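Local coordinates for CaaX farnesyltransferase alpha subunit Ram2 (Aspergillus fumigatus, PDB 4L9P), which forms the alpha subunit of a heterodimeric prenyltransferase that probably attaches farnesyl or geranylgeranyl groups to CaaX proteins, at residues W126-R136 with V163-F174. The protein carries 1 engineered substitution. Sequence-based numbering, arbitrary orientation.
Sequences WHHRQVLMSSR and VWTYRHWLVRHF. With EDO (1,2-ethanediol), chain I.
Tyr166 reaches from helix 163-174 into a hole formed by Trp126, Arg129, Gln130 and Met133, a knob-into-hole fit best followed outward from CB. CB itself lies 3.8 Å from Trp126 CE3. The indole turns an edge toward the phenol face in an offset edge-to-face pair, planes at 61°. Further out, Arg129 crosses over one ring face at about a right angle, with CD 3.7 Å from the ring centroid, while the backbone of Gln130 comes up at the ring edge. At the tip, OH stands 3.4 Å from Met133 CG and is hydrogen-bonded to Glu146, which also takes a salt bridge from Arg129; one carboxylate thus holds both polar ends.

Met133 returns the knob, bending among Tyr166, Trp169, Leu170 and Phe174, with its sulfur at the edge of the Phe174 ring. Gln130, extended with CG anti to its N (chi1 178°), lays its amide nearly parallel on Trp169. Its CG is 3.6 Å from the centroid of the five-membered ring. Trp169, His173 and the Arg136 guanidinium then follow in layers. The guanidinium lies flat on His173, nearly parallel to it, and its NH2 donates to His173 O at 2.7 Å. A water bridges Met133 O and His173 NE2.

The two helices run nearly parallel, 15° apart, as equivalent helices of successive TPR-like repeats do in this all-helical subunit. Their axes approach to 9.9 Å. Helix 146-156 packs against both, through Arg129 and Val163; helix 105-118 lies against 126-133, and helix 197-208 against 163-174.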
loop_
_atom_site.group_PDB
_atom_site.type_symbol
_atom_site.label_atom_id
_atom_site.label_comp_id
_atom_site.label_asym_id
_atom_site.label_seq_id
_atom_site.Cartn_x
_atom_site.Cartn_y
_atom_site.Cartn_z
ATOM N N TRP A 126 2.481 -17.277 4.004
ATOM C CA TRP A 126 2.650 -17.365 2.561
ATOM C C TRP A 126 4.072 -17.095 2.125
ATOM O O TRP A 126 4.536 -17.695 1.149
ATOM C CB TRP A 126 1.588 -16.502 1.827
ATOM C CG TRP A 126 0.257 -17.154 2.101
ATOM C CD1 TRP A 126 -0.657 -16.869 3.103
ATOM C CD2 TRP A 126 -0.241 -18.311 1.434
ATOM N NE1 TRP A 126 -1.647 -17.829 3.129
ATOM C CE2 TRP A 126 -1.416 -18.719 2.098
ATOM C CE3 TRP A 126 0.221 -19.062 0.344
ATOM C CZ2 TRP A 126 -2.148 -19.850 1.691
ATOM C CZ3 TRP A 126 -0.488 -20.161 -0.054
ATOM C CH2 TRP A 126 -1.685 -20.555 0.614
ATOM N N HIS A 127 4.796 -16.255 2.865
ATOM C CA HIS A 127 6.240 -16.153 2.668
ATOM C C HIS A 127 6.924 -17.496 3.028
ATOM O O HIS A 127 7.761 -18.001 2.270
ATOM C CB HIS A 127 6.881 -15.001 3.440
ATOM C CG HIS A 127 8.347 -14.948 3.203
ATOM N ND1 HIS A 127 8.875 -14.684 1.961
ATOM C CD2 HIS A 127 9.399 -15.197 4.025
ATOM C CE1 HIS A 127 10.200 -14.764 2.022
ATOM N NE2 HIS A 127 10.543 -15.064 3.267
ATOM N N HIS A 128 6.519 -18.123 4.144
ATOM C CA HIS A 128 7.138 -19.379 4.582
ATOM C C HIS A 128 6.896 -20.422 3.510
ATOM O O HIS A 128 7.787 -21.228 3.192
ATOM C CB HIS A 128 6.495 -19.808 5.899
ATOM C CG HIS A 128 7.152 -20.983 6.533
ATOM N ND1 HIS A 128 8.410 -20.909 7.100
ATOM C CD2 HIS A 128 6.673 -22.227 6.781
ATOM C CE1 HIS A 128 8.702 -22.097 7.639
ATOM N NE2 HIS A 128 7.665 -22.921 7.464
ATOM N N ARG A 129 5.713 -20.448 2.908
ATOM C CA ARG A 129 5.416 -21.431 1.854
ATOM C C ARG A 129 6.402 -21.262 0.687
ATOM O O ARG A 129 6.917 -22.254 0.135
ATOM C CB ARG A 129 3.972 -21.289 1.359
ATOM C CG ARG A 129 3.537 -22.527 0.555
ATOM C CD ARG A 129 2.090 -22.356 0.070
ATOM N NE ARG A 129 1.528 -23.665 -0.311
ATOM C CZ ARG A 129 0.934 -24.506 0.534
ATOM N NH1 ARG A 129 0.721 -24.155 1.817
ATOM N NH2 ARG A 129 0.573 -25.733 0.086
ATOM N N GLN A 130 6.665 -20.017 0.302
ATOM C CA GLN A 130 7.584 -19.751 -0.801
ATOM C C GLN A 130 9.039 -20.158 -0.431
ATOM O O GLN A 130 9.764 -20.769 -1.252
ATOM C CB GLN A 130 7.554 -18.247 -1.090
ATOM C CG GLN A 130 8.527 -17.817 -2.199
ATOM C CD GLN A 130 8.387 -16.310 -2.539
ATOM O OE1 GLN A 130 7.280 -15.712 -2.454
ATOM N NE2 GLN A 130 9.505 -15.688 -2.862
ATOM N N VAL A 131 9.422 -19.918 0.813
ATOM C CA VAL A 131 10.764 -20.333 1.305
ATOM C C VAL A 131 10.901 -21.856 1.155
ATOM O O VAL A 131 11.924 -22.326 0.661
ATOM C CB VAL A 131 10.954 -19.864 2.785
ATOM C CG1 VAL A 131 12.220 -20.484 3.409
ATOM C CG2 VAL A 131 11.040 -18.333 2.788
ATOM N N LEU A 132 9.894 -22.606 1.566
ATOM C CA LEU A 132 9.979 -24.049 1.492
ATOM C C LEU A 132 9.917 -24.550 0.075
ATOM O O LEU A 132 10.763 -25.365 -0.358
ATOM C CB LEU A 132 8.815 -24.677 2.239
ATOM C CG LEU A 132 8.673 -24.365 3.738
ATOM C CD1 LEU A 132 7.300 -24.935 4.230
ATOM C CD2 LEU A 132 9.827 -24.915 4.507
ATOM N N MET A 133 8.935 -24.056 -0.697
ATOM C CA MET A 133 8.682 -24.592 -2.016
ATOM C C MET A 133 9.784 -24.225 -3.027
ATOM O O MET A 133 9.962 -24.907 -4.066
ATOM C CB MET A 133 7.351 -23.998 -2.498
ATOM C CG MET A 133 6.781 -24.653 -3.792
ATOM S SD MET A 133 6.400 -26.401 -3.628
ATOM C CE MET A 133 5.333 -26.404 -2.227
ATOM N N SER A 134 10.554 -23.213 -2.709
ATOM C CA SER A 134 11.665 -22.815 -3.576
ATOM C C SER A 134 12.825 -23.814 -3.529
ATOM O O SER A 134 13.770 -23.684 -4.320
ATOM C CB SER A 134 12.174 -21.412 -3.190
ATOM O OG SER A 134 12.805 -21.440 -1.937
ATOM N N SER A 135 12.799 -24.766 -2.588
ATOM C CA SER A 135 13.938 -25.702 -2.509
ATOM C C SER A 135 13.770 -26.797 -3.543
ATOM O O SER A 135 12.928 -27.725 -3.348
ATOM C CB SER A 135 13.983 -26.315 -1.143
ATOM O OG SER A 135 15.076 -27.267 -1.166
ATOM N N ARG A 136 14.572 -26.732 -4.614
ATOM C CA ARG A 136 14.427 -27.686 -5.721
ATOM C C ARG A 136 14.826 -29.124 -5.315
ATOM O O ARG A 136 14.304 -30.113 -5.864
ATOM C CB ARG A 136 15.189 -27.184 -6.970
ATOM C CG ARG A 136 14.329 -26.125 -7.741
ATOM C CD ARG A 136 15.003 -25.636 -9.034
ATOM N NE ARG A 136 14.363 -24.434 -9.546
ATOM C CZ ARG A 136 13.194 -24.402 -10.188
ATOM N NH1 ARG A 136 12.486 -25.505 -10.378
ATOM N NH2 ARG A 136 12.764 -23.258 -10.639
ATOM N N VAL A 163 -2.218 -14.944 -1.248
ATOM C CA VAL A 163 -2.270 -16.209 -1.951
ATOM C C VAL A 163 -2.073 -15.952 -3.433
ATOM O O VAL A 163 -1.374 -16.770 -4.086
ATOM C CB VAL A 163 -3.623 -16.928 -1.699
ATOM C CG1 VAL A 163 -3.605 -18.336 -2.404
ATOM C CG2 VAL A 163 -3.842 -17.077 -0.180
ATOM N N TRP A 164 -2.658 -14.913 -4.045
ATOM C CA TRP A 164 -2.335 -14.624 -5.420
ATOM C C TRP A 164 -0.864 -14.305 -5.620
ATOM O O TRP A 164 -0.287 -14.739 -6.633
ATOM C CB TRP A 164 -3.195 -13.424 -5.932
ATOM C CG TRP A 164 -4.640 -13.822 -6.210
ATOM C CD1 TRP A 164 -5.772 -13.504 -5.446
ATOM C CD2 TRP A 164 -5.087 -14.636 -7.296
ATOM N NE1 TRP A 164 -6.887 -14.051 -6.056
ATOM C CE2 TRP A 164 -6.499 -14.744 -7.185
ATOM C CE3 TRP A 164 -4.434 -15.265 -8.393
ATOM C CZ2 TRP A 164 -7.281 -15.427 -8.151
ATOM C CZ3 TRP A 164 -5.194 -15.975 -9.308
ATOM C CH2 TRP A 164 -6.625 -16.065 -9.199
ATOM N N THR A 165 -0.234 -13.547 -4.723
ATOM C CA THR A 165 1.188 -13.272 -4.840
ATOM C C THR A 165 1.976 -14.576 -4.828
ATOM O O THR A 165 2.884 -14.774 -5.668
ATOM C CB THR A 165 1.641 -12.335 -3.698
ATOM O OG1 THR A 165 1.004 -11.052 -3.925
ATOM C CG2 THR A 165 3.162 -12.175 -3.719
ATOM N N TYR A 166 1.605 -15.483 -3.911
ATOM C CA TYR A 166 2.306 -16.796 -3.910
ATOM C C TYR A 166 2.066 -17.500 -5.236
ATOM O O TYR A 166 3.023 -18.096 -5.812
ATOM C CB TYR A 166 1.791 -17.601 -2.756
ATOM C CG TYR A 166 2.361 -19.054 -2.809
ATOM C CD1 TYR A 166 3.674 -19.348 -2.354
ATOM C CD2 TYR A 166 1.610 -20.060 -3.415
ATOM C CE1 TYR A 166 4.170 -20.647 -2.464
ATOM C CE2 TYR A 166 2.121 -21.351 -3.542
ATOM C CZ TYR A 166 3.402 -21.601 -3.050
ATOM O OH TYR A 166 3.928 -22.880 -3.107
ATOM N N ARG A 167 0.854 -17.475 -5.767
ATOM C CA ARG A 167 0.609 -18.215 -7.006
ATOM C C ARG A 167 1.391 -17.597 -8.177
ATOM O O ARG A 167 1.842 -18.342 -9.061
ATOM C CB ARG A 167 -0.907 -18.306 -7.304
ATOM C CG ARG A 167 -1.206 -19.433 -8.355
ATOM C CD ARG A 167 -2.686 -19.724 -8.496
ATOM N NE ARG A 167 -2.825 -20.889 -9.360
ATOM C CZ ARG A 167 -3.838 -21.741 -9.347
ATOM N NH1 ARG A 167 -4.875 -21.542 -8.539
ATOM N NH2 ARG A 167 -3.760 -22.832 -10.139
ATOM N N HIS A 168 1.614 -16.267 -8.189
ATOM C CA HIS A 168 2.456 -15.695 -9.253
ATOM C C HIS A 168 3.879 -16.253 -9.098
ATOM O O HIS A 168 4.487 -16.654 -10.120
ATOM C CB HIS A 168 2.554 -14.161 -9.031
ATOM C CG HIS A 168 3.609 -13.518 -9.864
ATOM N ND1 HIS A 168 3.336 -13.055 -11.134
ATOM C CD2 HIS A 168 4.953 -13.360 -9.676
ATOM C CE1 HIS A 168 4.461 -12.609 -11.692
ATOM N NE2 HIS A 168 5.459 -12.780 -10.836
ATOM N N TRP A 169 4.407 -16.307 -7.874
ATOM C CA TRP A 169 5.750 -16.852 -7.665
ATOM C C TRP A 169 5.777 -18.321 -8.137
ATOM O O TRP A 169 6.774 -18.753 -8.773
ATOM C CB TRP A 169 6.127 -16.743 -6.159
ATOM C CG TRP A 169 7.398 -17.473 -5.892
ATOM C CD1 TRP A 169 8.698 -17.019 -6.054
ATOM C CD2 TRP A 169 7.499 -18.846 -5.568
ATOM N NE1 TRP A 169 9.583 -18.021 -5.811
ATOM C CE2 TRP A 169 8.890 -19.168 -5.519
ATOM C CE3 TRP A 169 6.553 -19.833 -5.286
ATOM C CZ2 TRP A 169 9.347 -20.464 -5.219
ATOM C CZ3 TRP A 169 7.031 -21.140 -5.025
ATOM C CH2 TRP A 169 8.408 -21.416 -4.994
ATOM N N LEU A 170 4.741 -19.098 -7.810
ATOM C CA LEU A 170 4.715 -20.524 -8.156
ATOM C C LEU A 170 4.754 -20.675 -9.658
ATOM O O LEU A 170 5.488 -21.589 -10.185
ATOM C CB LEU A 170 3.446 -21.117 -7.566
ATOM C CG LEU A 170 3.294 -22.631 -7.760
ATOM C CD1 LEU A 170 4.185 -23.370 -6.748
ATOM C CD2 LEU A 170 1.817 -22.992 -7.555
ATOM N N VAL A 171 3.998 -19.876 -10.385
ATOM C CA VAL A 171 4.016 -19.948 -11.842
ATOM C C VAL A 171 5.389 -19.636 -12.412
ATOM O O VAL A 171 5.854 -20.366 -13.320
ATOM C CB VAL A 171 2.937 -19.000 -12.432
ATOM C CG1 VAL A 171 3.129 -18.846 -13.945
ATOM C CG2 VAL A 171 1.569 -19.516 -12.091
ATOM N N ARG A 172 6.061 -18.620 -11.928
ATOM C CA ARG A 172 7.383 -18.327 -12.454
ATOM C C ARG A 172 8.360 -19.428 -12.082
ATOM O O ARG A 172 9.192 -19.842 -12.915
ATOM C CB ARG A 172 7.850 -16.985 -11.906
ATOM C CG ARG A 172 9.163 -16.575 -12.485
ATOM C CD ARG A 172 9.499 -15.128 -12.048
ATOM N NE ARG A 172 10.786 -14.696 -12.593
ATOM C CZ ARG A 172 10.904 -14.089 -13.779
ATOM N NH1 ARG A 172 9.813 -13.950 -14.571
ATOM N NH2 ARG A 172 12.103 -13.715 -14.200
ATOM N N HIS A 173 8.277 -19.940 -10.860
ATOM C CA HIS A 173 9.260 -20.907 -10.371
ATOM C C HIS A 173 9.180 -22.219 -11.121
ATOM O O HIS A 173 10.235 -22.767 -11.527
ATOM C CB HIS A 173 9.030 -21.152 -8.896
ATOM C CG HIS A 173 10.018 -22.089 -8.293
ATOM N ND1 HIS A 173 11.294 -21.682 -7.964
ATOM C CD2 HIS A 173 9.910 -23.400 -7.916
ATOM C CE1 HIS A 173 11.940 -22.706 -7.418
ATOM N NE2 HIS A 173 11.131 -23.768 -7.392
ATOM N N PHE A 174 7.984 -22.752 -11.304
ATOM C CA PHE A 174 7.807 -24.050 -11.999
ATOM C C PHE A 174 7.469 -23.888 -13.486
ATOM O O PHE A 174 7.202 -24.853 -14.190
ATOM C CB PHE A 174 6.743 -24.854 -11.281
ATOM C CG PHE A 174 7.201 -25.397 -9.958
ATOM C CD1 PHE A 174 8.316 -26.251 -9.859
ATOM C CD2 PHE A 174 6.469 -25.109 -8.816
ATOM C CE1 PHE A 174 8.704 -26.754 -8.622
ATOM C CE2 PHE A 174 6.858 -25.602 -7.563
ATOM C CZ PHE A 174 7.989 -26.475 -7.466
HETATM C C1 EDO I . 13.420 -17.875 -0.853
HETATM O O1 EDO I . 13.748 -16.556 -0.429
HETATM C C2 EDO I . 12.069 -17.797 -1.534
HETATM O O2 EDO I . 12.051 -16.759 -2.519
HETATM O O HOH W 1 11.473 -26.063 -5.969
#